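PDB 4F41: protelomerase from Agrobacterium tumefaciens, which cuts replicated telomere junctions and rejoins the strands into covalently closed hairpin telomeres, as a telomere resolvase of the tyrosine-recombinase kind. Local coordinates for a contact of chain A with DNA. Coordinates in Å, arbitrary orientation; residue numbers count along the deposited sequence, not the author numbering.

Site 1: a contact of chain A with DNA. Residues 69, 73, 76-77, 100. With nucleotides of chain B.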
loop_
_atom_site.group_PDB
_atom_site.type_symbol
_atom_site.label_atom_id
_atom_site.label_comp_id
_atom_site.label_asym_id
_atom_site.label_seq_id
_atom_site.Cartn_x
_atom_site.Cartn_y
_atom_site.Cartn_z
ATOM N N ILE A 69 -6.617 15.535 -5.345
ATOM C CA ILE A 69 -6.992 14.291 -6.008
ATOM C C ILE A 69 -7.523 13.266 -5.003
ATOM O O ILE A 69 -8.565 12.644 -5.230
ATOM C CB ILE A 69 -5.804 13.699 -6.796
ATOM C CG1 ILE A 69 -5.421 14.620 -7.956
ATOM C CG2 ILE A 69 -6.149 12.326 -7.333
ATOM C CD1 ILE A 69 -4.181 14.185 -8.705
ATOM N N THR A 73 -11.229 11.659 -4.578
ATOM C CA THR A 73 -11.471 10.227 -4.434
ATOM C C THR A 73 -12.437 9.960 -3.281
ATOM O O THR A 73 -13.394 9.188 -3.423
ATOM C CB THR A 73 -10.161 9.442 -4.206
ATOM O OG1 THR A 73 -9.325 9.555 -5.364
ATOM C CG2 THR A 73 -10.455 7.972 -3.948
ATOM N N ARG A 76 -16.001 11.064 -4.302
ATOM C CA ARG A 76 -16.585 10.127 -5.257
ATOM C C ARG A 76 -17.006 8.822 -4.588
ATOM O O ARG A 76 -18.077 8.283 -4.881
ATOM C CB ARG A 76 -15.613 9.852 -6.405
ATOM C CG ARG A 76 -15.335 11.069 -7.271
ATOM C CD ARG A 76 -14.355 10.752 -8.386
ATOM N NE ARG A 76 -14.834 9.672 -9.243
ATOM C CZ ARG A 76 -15.652 9.845 -10.276
ATOM N NH1 ARG A 76 -16.088 11.060 -10.582
ATOM N NH2 ARG A 76 -16.037 8.804 -11.001
ATOM N N ASN A 77 -16.166 8.316 -3.689
ATOM C CA ASN A 77 -16.513 7.110 -2.944
ATOM C C ASN A 77 -17.720 7.329 -2.037
ATOM O O ASN A 77 -18.534 6.424 -1.840
ATOM C CB ASN A 77 -15.317 6.601 -2.141
ATOM C CG ASN A 77 -14.246 5.986 -3.020
ATOM O OD1 ASN A 77 -14.542 5.420 -4.072
ATOM N ND2 ASN A 77 -12.995 6.096 -2.591
ATOM N N TYR A 100 -4.794 15.409 -13.649
ATOM C CA TYR A 100 -4.389 14.010 -13.713
ATOM C C TYR A 100 -3.191 13.803 -14.634
ATOM O O TYR A 100 -2.276 13.043 -14.311
ATOM C CB TYR A 100 -5.557 13.127 -14.158
ATOM C CG TYR A 100 -6.705 13.090 -13.175
ATOM C CD1 TYR A 100 -6.592 12.404 -11.973
ATOM C CD2 TYR A 100 -7.903 13.733 -13.452
ATOM C CE1 TYR A 100 -7.638 12.365 -11.071
ATOM C CE2 TYR A 100 -8.955 13.699 -12.556
ATOM C CZ TYR A 100 -8.817 13.014 -11.368
ATOM O OH TYR A 100 -9.861 12.977 -10.473
ATOM P P DA B 19 -12.093 10.646 -14.167
ATOM O OP1 DA B 19 -13.287 9.994 -13.582
ATOM O OP2 DA B 19 -12.237 11.922 -14.901
ATOM O "O5'" DA B 19 -11.007 10.882 -13.016
ATOM C "C5'" DA B 19 -11.154 10.315 -11.715
ATOM C "C4'" DA B 19 -10.633 8.890 -11.630
ATOM O "O4'" DA B 19 -9.324 8.786 -12.233
ATOM C "C3'" DA B 19 -10.374 8.379 -10.223
ATOM O "O3'" DA B 19 -11.584 8.001 -9.588
ATOM C "C2'" DA B 19 -9.473 7.177 -10.491
ATOM C "C1'" DA B 19 -8.703 7.613 -11.738
ATOM N N9 DA B 19 -7.287 7.883 -11.501
ATOM C C8 DA B 19 -6.651 9.089 -11.596
ATOM N N7 DA B 19 -5.367 9.035 -11.328
ATOM C C5 DA B 19 -5.144 7.699 -11.039
ATOM C C6 DA B 19 -3.984 6.987 -10.676
ATOM N N6 DA B 19 -2.783 7.557 -10.539
ATOM N N1 DA B 19 -4.106 5.661 -10.456
ATOM C C2 DA B 19 -5.310 5.093 -10.593
ATOM N N3 DA B 19 -6.469 5.658 -10.928
ATOM C C4 DA B 19 -6.316 6.975 -11.140
ATOM P P DT B 20 -11.692 8.018 -7.986
ATOM O OP1 DT B 20 -13.122 7.912 -7.623
ATOM O OP2 DT B 20 -10.879 9.150 -7.487
ATOM O "O5'" DT B 20 -10.983 6.654 -7.549
ATOM C "C5'" DT B 20 -11.528 5.411 -7.970
ATOM C "C4'" DT B 20 -10.733 4.260 -7.385
ATOM O "O4'" DT B 20 -9.356 4.359 -7.826
ATOM C "C3'" DT B 20 -10.698 4.215 -5.860
ATOM O "O3'" DT B 20 -10.842 2.874 -5.408
ATOM C "C2'" DT B 20 -9.322 4.775 -5.517
ATOM C "C1'" DT B 20 -8.492 4.319 -6.709
ATOM N N1 DT B 20 -7.344 5.214 -6.980
ATOM C C2 DT B 20 -6.074 4.690 -7.034
ATOM O O2 DT B 20 -5.829 3.507 -6.875
ATOM N N3 DT B 20 -5.092 5.611 -7.289
ATOM C C4 DT B 20 -5.245 6.971 -7.485
ATOM O O4 DT B 20 -4.291 7.713 -7.707
ATOM C C5 DT B 20 -6.603 7.448 -7.411
ATOM C C7 DT B 20 -6.907 8.901 -7.608
ATOM C C6 DT B 20 -7.572 6.561 -7.165
ATOM P P DA B 21 -11.033 2.566 -3.843
ATOM O OP1 DA B 21 -12.008 1.460 -3.712
ATOM O OP2 DA B 21 -11.278 3.852 -3.151
ATOM O "O5'" DA B 21 -9.595 2.036 -3.388
ATOM C "C5'" DA B 21 -9.101 0.798 -3.888
ATOM C "C4'" DA B 21 -7.668 0.557 -3.447
ATOM O "O4'" DA B 21 -6.837 1.657 -3.895
ATOM C "C3'" DA B 21 -7.444 0.467 -1.941
ATOM O "O3'" DA B 21 -6.364 -0.416 -1.680
ATOM C "C2'" DA B 21 -7.060 1.895 -1.578
ATOM C "C1'" DA B 21 -6.183 2.224 -2.778
ATOM N N9 DA B 21 -5.994 3.648 -3.025
ATOM C C8 DA B 21 -6.926 4.648 -3.009
ATOM N N7 DA B 21 -6.428 5.835 -3.280
ATOM C C5 DA B 21 -5.080 5.592 -3.488
ATOM C C6 DA B 21 -3.988 6.425 -3.814
ATOM N N6 DA B 21 -4.063 7.749 -4.001
ATOM N N1 DA B 21 -2.786 5.832 -3.944
ATOM C C2 DA B 21 -2.669 4.513 -3.765
ATOM N N3 DA B 21 -3.616 3.633 -3.459
ATOM C C4 DA B 21 -4.801 4.247 -3.335
HETATM O O HOH W 1 -6.862 8.713 -3.686
HETATM O O HOH W 2 -9.668 11.466 -7.833
#
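Thr73, Arg76 and Asn77 meet consecutive phosphates of DT20 and DA21 from one face of helix 65-82, in the DNA-binding part of this telomere resolvase. The Thr73 hydroxyl OG1 gives a hydrogen bond of 2.7 Å to DT20 OP2, a non-bridging phosphate oxygen. Arg76 takes the other one: its NE lies 2.9 Å from DT20 OP1, which sits at the edge of the guanidinium in its plane. A bend at chi3 (58°) brings NE down onto that oxygen, while DA19 OP1 lies over one face of the group, a looser salt bridge of 4.0 Å from NH2. On the next phosphate Asn77 ND2 reaches DA21 OP2 at 2.9 Å, with the oxygen tilted from the amide plane.

Bases are touched by carbon and by water in the major groove. Ile69 CG2 packs 3.5 Å from the thymine methyl C7 of DT20. DA19 points the C8/N7 side of its imidazole ring at the face of Tyr100, from helix 97-116, near the CD1-CE1 rim (CD1 to C8 3.3 Å), the planes at 60°. Water 1 joins Thr73 OG1 to DA21 N7 and N6.

Behind them, Ile69 O, 3.2 Å from Thr73 OG1, which stands above the carbonyl plane, competes with the closer OP2 for the hydroxyl hydrogen; OG1 can also accept from the waters. Water 2 links Ile69 O, Thr73 OG1 and the Tyr100 hydroxyl to DT20 OP2, tying the two helices to one phosphate.

Site 2: a contact of chain A with DNA. Residues 155, 260-262. With nucleotides of chain B.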
loop_
_atom_site.group_PDB
_atom_site.type_symbol
_atom_site.label_atom_id
_atom_site.label_comp_id
_atom_site.label_asym_id
_atom_site.label_seq_id
_atom_site.Cartn_x
_atom_site.Cartn_y
_atom_site.Cartn_z
ATOM N N PRO A 155 2.355 -3.675 4.432
ATOM C CA PRO A 155 1.939 -3.639 5.839
ATOM C C PRO A 155 0.468 -4.006 6.014
ATOM O O PRO A 155 0.128 -4.769 6.917
ATOM C CB PRO A 155 2.165 -2.178 6.224
ATOM C CG PRO A 155 3.312 -1.756 5.375
ATOM C CD PRO A 155 3.152 -2.489 4.066
ATOM N N LYS A 260 11.595 3.911 5.594
ATOM C CA LYS A 260 10.146 3.741 5.570
ATOM C C LYS A 260 9.796 2.267 5.380
ATOM O O LYS A 260 10.523 1.540 4.704
ATOM C CB LYS A 260 9.513 4.586 4.460
ATOM C CG LYS A 260 9.228 6.025 4.856
ATOM C CD LYS A 260 10.346 6.955 4.426
ATOM C CE LYS A 260 10.462 7.006 2.911
ATOM N NZ LYS A 260 11.515 7.960 2.465
ATOM N N PRO A 261 8.680 1.822 5.985
ATOM C CA PRO A 261 8.231 0.424 5.936
ATOM C C PRO A 261 8.149 -0.153 4.523
ATOM O O PRO A 261 8.664 -1.246 4.282
ATOM C CB PRO A 261 6.833 0.493 6.555
ATOM C CG PRO A 261 6.911 1.635 7.499
ATOM C CD PRO A 261 7.808 2.646 6.841
ATOM N N TYR A 262 7.522 0.577 3.604
ATOM C CA TYR A 262 7.316 0.074 2.247
ATOM C C TYR A 262 8.634 -0.179 1.518
ATOM O O TYR A 262 8.687 -0.969 0.575
ATOM C CB TYR A 262 6.434 1.027 1.436
ATOM C CG TYR A 262 5.743 0.358 0.269
ATOM C CD1 TYR A 262 4.579 -0.379 0.458
ATOM C CD2 TYR A 262 6.253 0.456 -1.019
ATOM C CE1 TYR A 262 3.943 -0.996 -0.601
ATOM C CE2 TYR A 262 5.622 -0.159 -2.086
ATOM C CZ TYR A 262 4.467 -0.882 -1.870
ATOM O OH TYR A 262 3.834 -1.497 -2.925
ATOM P P DA B 13 6.298 4.056 -4.503
ATOM O OP1 DA B 13 7.608 3.853 -3.847
ATOM O OP2 DA B 13 6.246 4.486 -5.918
ATOM O "O5'" DA B 13 5.438 2.716 -4.361
ATOM C "C5'" DA B 13 4.033 2.814 -4.163
ATOM C "C4'" DA B 13 3.282 1.783 -4.985
ATOM O "O4'" DA B 13 2.024 2.353 -5.425
ATOM C "C3'" DA B 13 3.971 1.348 -6.268
ATOM O "O3'" DA B 13 3.453 0.091 -6.674
ATOM C "C2'" DA B 13 3.535 2.448 -7.227
ATOM C "C1'" DA B 13 2.073 2.592 -6.819
ATOM N N9 DA B 13 1.509 3.912 -7.080
ATOM C C8 DA B 13 2.182 5.072 -7.345
ATOM N N7 DA B 13 1.396 6.106 -7.539
ATOM C C5 DA B 13 0.120 5.587 -7.390
ATOM C C6 DA B 13 -1.164 6.163 -7.472
ATOM N N6 DA B 13 -1.389 7.455 -7.738
ATOM N N1 DA B 13 -2.222 5.354 -7.269
ATOM C C2 DA B 13 -2.013 4.060 -7.003
ATOM N N3 DA B 13 -0.859 3.406 -6.901
ATOM C C4 DA B 13 0.174 4.235 -7.107
ATOM P P DT B 23 -0.522 -0.230 3.099
ATOM O OP1 DT B 23 0.233 -1.497 3.208
ATOM O OP2 DT B 23 -1.478 0.149 4.158
ATOM O "O5'" DT B 23 0.508 0.979 2.934
ATOM C "C5'" DT B 23 1.562 0.891 1.989
ATOM C "C4'" DT B 23 2.321 2.202 1.934
ATOM O "O4'" DT B 23 1.412 3.264 1.548
ATOM C "C3'" DT B 23 2.948 2.639 3.256
ATOM O "O3'" DT B 23 4.263 3.119 3.015
ATOM C "C2'" DT B 23 2.024 3.754 3.735
ATOM C "C1'" DT B 23 1.622 4.367 2.404
ATOM N N1 DT B 23 0.381 5.183 2.464
ATOM C C2 DT B 23 0.456 6.511 2.115
ATOM O O2 DT B 23 1.487 7.052 1.759
ATOM N N3 DT B 23 -0.732 7.185 2.198
ATOM C C4 DT B 23 -1.961 6.686 2.586
ATOM O O4 DT B 23 -2.967 7.391 2.623
ATOM C C5 DT B 23 -1.968 5.287 2.939
ATOM C C7 DT B 23 -3.243 4.629 3.375
ATOM C C6 DT B 23 -0.812 4.611 2.863
ATOM P P DG B 24 5.186 3.601 4.240
ATOM O OP1 DG B 24 6.591 3.292 3.898
ATOM O OP2 DG B 24 4.599 3.073 5.491
ATOM O "O5'" DG B 24 5.003 5.190 4.243
ATOM C "C5'" DG B 24 5.527 5.954 3.167
ATOM C "C4'" DG B 24 5.358 7.440 3.427
ATOM O "O4'" DG B 24 3.949 7.783 3.391
ATOM C "C3'" DG B 24 5.888 7.924 4.777
ATOM O "O3'" DG B 24 6.760 9.032 4.577
ATOM C "C2'" DG B 24 4.631 8.319 5.548
ATOM C "C1'" DG B 24 3.688 8.711 4.420
ATOM N N9 DG B 24 2.278 8.630 4.787
ATOM C C8 DG B 24 1.551 7.495 5.053
ATOM N N7 DG B 24 0.305 7.736 5.356
ATOM C C5 DG B 24 0.200 9.120 5.286
ATOM C C6 DG B 24 -0.913 9.964 5.512
ATOM O O6 DG B 24 -2.069 9.647 5.830
ATOM N N1 DG B 24 -0.586 11.308 5.334
ATOM C C2 DG B 24 0.659 11.774 4.983
ATOM N N2 DG B 24 0.783 13.103 4.856
ATOM N N3 DG B 24 1.709 10.993 4.767
ATOM C C4 DG B 24 1.407 9.684 4.936
#
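Tyr262 and its neighbour Pro261 close on the phosphate of DG24. This is a backbone clamp in the catalytic part of the resolvase; none of the contacts described here reads a base, so the patch probably helps to place the DNA whatever its sequence.

The polar grip comes from the main chain: Tyr262 N donates a nearly straight hydrogen bond (167° at the hydrogen) to DG24 OP1, 2.9 Å away. Pro261 covers the same phosphate, its CG 3.4 Å from DG24 OP2. The aliphatic stem of Lys260 lies alongside the sugar, with CG 3.8 Å from DG24 C3'.

Tyr262 buries more surface here than its neighbours, 53 Å². With CG swung anti to the backbone N (chi1 -157°), one face of the ring is turned to two stretches of backbone. DT23 C5' lies near its CD1 rim at 3.6 Å. On the same side DA13 C5' lies near CE2 at 4.0 Å. Pro155 adds a smaller contact, its CD 3.2 Å from DT23 OP1.

Residues 260-262 form the loop leading into helix 263-275, whose amino-terminal end would be expected to favour a nearby phosphate; Pro155 starts helix 155-161.

Site 3: a contact of chain A with DNA. Residues 185, 293-294, 300, 304. With nucleotides of chain B.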
loop_
_atom_site.group_PDB
_atom_site.type_symbol
_atom_site.label_atom_id
_atom_site.label_comp_id
_atom_site.label_asym_id
_atom_site.label_seq_id
_atom_site.Cartn_x
_atom_site.Cartn_y
_atom_site.Cartn_z
ATOM N N LYS A 185 -5.017 -3.559 -3.155
ATOM C CA LYS A 185 -5.017 -2.565 -4.231
ATOM C C LYS A 185 -5.381 -3.137 -5.601
ATOM O O LYS A 185 -5.132 -2.504 -6.628
ATOM C CB LYS A 185 -3.669 -1.840 -4.303
ATOM C CG LYS A 185 -3.229 -1.219 -2.992
ATOM C CD LYS A 185 -1.898 -0.503 -3.142
ATOM C CE LYS A 185 -1.993 0.625 -4.156
ATOM N NZ LYS A 185 -0.701 1.349 -4.295
ATOM N N HIS A 293 1.357 -8.223 -9.389
ATOM C CA HIS A 293 0.828 -7.132 -10.201
ATOM C C HIS A 293 -0.216 -7.607 -11.205
ATOM O O HIS A 293 -0.435 -8.808 -11.370
ATOM C CB HIS A 293 1.959 -6.407 -10.929
ATOM C CG HIS A 293 2.839 -5.595 -10.028
ATOM N ND1 HIS A 293 4.027 -5.047 -10.447
ATOM C CD2 HIS A 293 2.692 -5.240 -8.727
ATOM C CE1 HIS A 293 4.584 -4.387 -9.444
ATOM N NE2 HIS A 293 3.794 -4.488 -8.393
ATOM N N ASN A 294 -0.850 -6.651 -11.874
ATOM C CA ASN A 294 -1.872 -6.944 -12.870
ATOM C C ASN A 294 -1.314 -7.756 -14.035
ATOM O O ASN A 294 -0.116 -7.707 -14.316
ATOM C CB ASN A 294 -2.487 -5.642 -13.391
ATOM C CG ASN A 294 -3.712 -5.877 -14.253
ATOM O OD1 ASN A 294 -4.459 -6.833 -14.042
ATOM N ND2 ASN A 294 -3.921 -5.004 -15.232
ATOM N N THR A 300 4.311 -1.096 -13.432
ATOM C CA THR A 300 4.249 -0.896 -11.988
ATOM C C THR A 300 5.574 -1.295 -11.342
ATOM O O THR A 300 5.985 -0.724 -10.329
ATOM C CB THR A 300 3.101 -1.708 -11.353
ATOM O OG1 THR A 300 1.878 -1.440 -12.048
ATOM C CG2 THR A 300 2.931 -1.346 -9.884
ATOM N N TYR A 304 9.460 0.110 -8.192
ATOM C CA TYR A 304 10.117 -0.627 -7.115
ATOM C C TYR A 304 11.633 -0.676 -7.270
ATOM O O TYR A 304 12.350 -1.042 -6.339
ATOM C CB TYR A 304 9.547 -2.044 -7.013
ATOM C CG TYR A 304 8.128 -2.084 -6.495
ATOM C CD1 TYR A 304 7.866 -2.294 -5.148
ATOM C CD2 TYR A 304 7.051 -1.901 -7.351
ATOM C CE1 TYR A 304 6.571 -2.327 -4.668
ATOM C CE2 TYR A 304 5.754 -1.934 -6.882
ATOM C CZ TYR A 304 5.518 -2.145 -5.540
ATOM O OH TYR A 304 4.226 -2.177 -5.069
ATOM P P DA B 13 6.298 4.056 -4.503
ATOM O OP1 DA B 13 7.608 3.853 -3.847
ATOM O OP2 DA B 13 6.246 4.486 -5.918
ATOM O "O5'" DA B 13 5.438 2.716 -4.361
ATOM C "C5'" DA B 13 4.033 2.814 -4.163
ATOM C "C4'" DA B 13 3.282 1.783 -4.985
ATOM O "O4'" DA B 13 2.024 2.353 -5.425
ATOM C "C3'" DA B 13 3.971 1.348 -6.268
ATOM O "O3'" DA B 13 3.453 0.091 -6.674
ATOM C "C2'" DA B 13 3.535 2.448 -7.227
ATOM C "C1'" DA B 13 2.073 2.592 -6.819
ATOM N N9 DA B 13 1.509 3.912 -7.080
ATOM C C8 DA B 13 2.182 5.072 -7.345
ATOM N N7 DA B 13 1.396 6.106 -7.539
ATOM C C5 DA B 13 0.120 5.587 -7.390
ATOM C C6 DA B 13 -1.164 6.163 -7.472
ATOM N N6 DA B 13 -1.389 7.455 -7.738
ATOM N N1 DA B 13 -2.222 5.354 -7.269
ATOM C C2 DA B 13 -2.013 4.060 -7.003
ATOM N N3 DA B 13 -0.859 3.406 -6.901
ATOM C C4 DA B 13 0.174 4.235 -7.107
ATOM O "O5'" DT B 14 0.779 -0.704 -5.750
ATOM C "C5'" DT B 14 0.640 -1.500 -6.921
ATOM C "C4'" DT B 14 -0.777 -1.422 -7.462
ATOM O "O4'" DT B 14 -1.122 -0.038 -7.724
ATOM C "C3'" DT B 14 -1.010 -2.184 -8.763
ATOM O "O3'" DT B 14 -2.167 -3.003 -8.635
ATOM C "C2'" DT B 14 -1.201 -1.093 -9.814
ATOM C "C1'" DT B 14 -1.741 0.067 -8.988
ATOM N N1 DT B 14 -1.400 1.401 -9.548
ATOM C C2 DT B 14 -2.398 2.328 -9.739
ATOM O O2 DT B 14 -3.567 2.117 -9.471
ATOM N N3 DT B 14 -1.972 3.526 -10.255
ATOM C C4 DT B 14 -0.676 3.876 -10.592
ATOM O O4 DT B 14 -0.393 4.978 -11.053
ATOM C C5 DT B 14 0.317 2.855 -10.367
ATOM C C7 DT B 14 1.757 3.115 -10.696
ATOM C C6 DT B 14 -0.086 1.683 -9.863
ATOM P P DC B 15 -2.453 -4.168 -9.703
ATOM O OP1 DC B 15 -2.918 -5.361 -8.962
ATOM O OP2 DC B 15 -1.273 -4.272 -10.592
ATOM O "O5'" DC B 15 -3.669 -3.591 -10.567
ATOM C "C5'" DC B 15 -4.916 -3.339 -9.928
ATOM C "C4'" DC B 15 -5.801 -2.418 -10.751
ATOM O "O4'" DC B 15 -5.189 -1.105 -10.857
ATOM C "C3'" DC B 15 -6.080 -2.870 -12.185
ATOM O "O3'" DC B 15 -7.456 -2.670 -12.491
ATOM C "C2'" DC B 15 -5.194 -1.938 -13.003
ATOM C "C1'" DC B 15 -5.371 -0.668 -12.186
ATOM N N1 DC B 15 -4.398 0.402 -12.523
ATOM C C2 DC B 15 -4.789 1.740 -12.418
ATOM O O2 DC B 15 -5.936 2.003 -12.036
ATOM N N3 DC B 15 -3.896 2.710 -12.734
ATOM C C4 DC B 15 -2.670 2.381 -13.140
ATOM N N4 DC B 15 -1.824 3.372 -13.442
ATOM C C5 DC B 15 -2.254 1.021 -13.257
ATOM C C6 DC B 15 -3.142 0.074 -12.944
#
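Tyr304 and Lys185 converge on the break between DA13 and DT14, where no phosphate joins DA13 O3' to DT14 O5' in the model. In this family Tyr304 is the nucleophile that attacks the scissile phosphate, and Lys185 and His293 belong to the active site.

The packing is dense around the break. The 3'-oxygen DA13 O3' lies over the CE2-CZ-OH side of the Tyr304 phenol, not ahead of it; OH is 2.9 Å from this O3', a weak hydrogen bond of undecided direction. From across the break Lys185 NZ donates to DT14 O5' at 2.9 Å. The chain runs extended and then bends at chi3 (61°), which carries the amine nitrogen NZ to DA13 O4' as well, a hydrogen bond of 3.1 Å. Thr300 stands between the tyrosine and the histidine: its methyl CG2 is 3.7 Å from DT14 C5' and also lies over the rim of one face of the His293 ring.

Towards DC15 the contact thins. Asn294 N holds the phosphate oxygen DC15 OP2 at 2.7 Å, but its carboxamide merely approaches the sugar, with ND2 4.0 Å from DC15 C2'.

Lys185 sits in the loop between strands 177-180 and 198-201, whereas His293 and Asn294 follow helix 283-290 and Thr300 opens the 3-10 helix 300-303 just ahead of Tyr304.

Site 2 and site 3 lie about 16 Å apart, measured between the centres of their C-alpha atoms, and both touch DA13. By the same measure site 1 and site 2 are about 24 Å apart. Site 1 and site 3 are about 20 Å apart. Site 1 shares no protein residue or contacted nucleotide described here with either. Chain B connects all three, so one protein chain grips its DNA from separate directions: helices 65-82 and 97-116 engage nucleotides 19-21, while the catalytic part holds 13-15 and 23-24. This division suggests that site 1 supplies sequence-sensitive placement, with site 2 steadying the strands around the break handled by site 3.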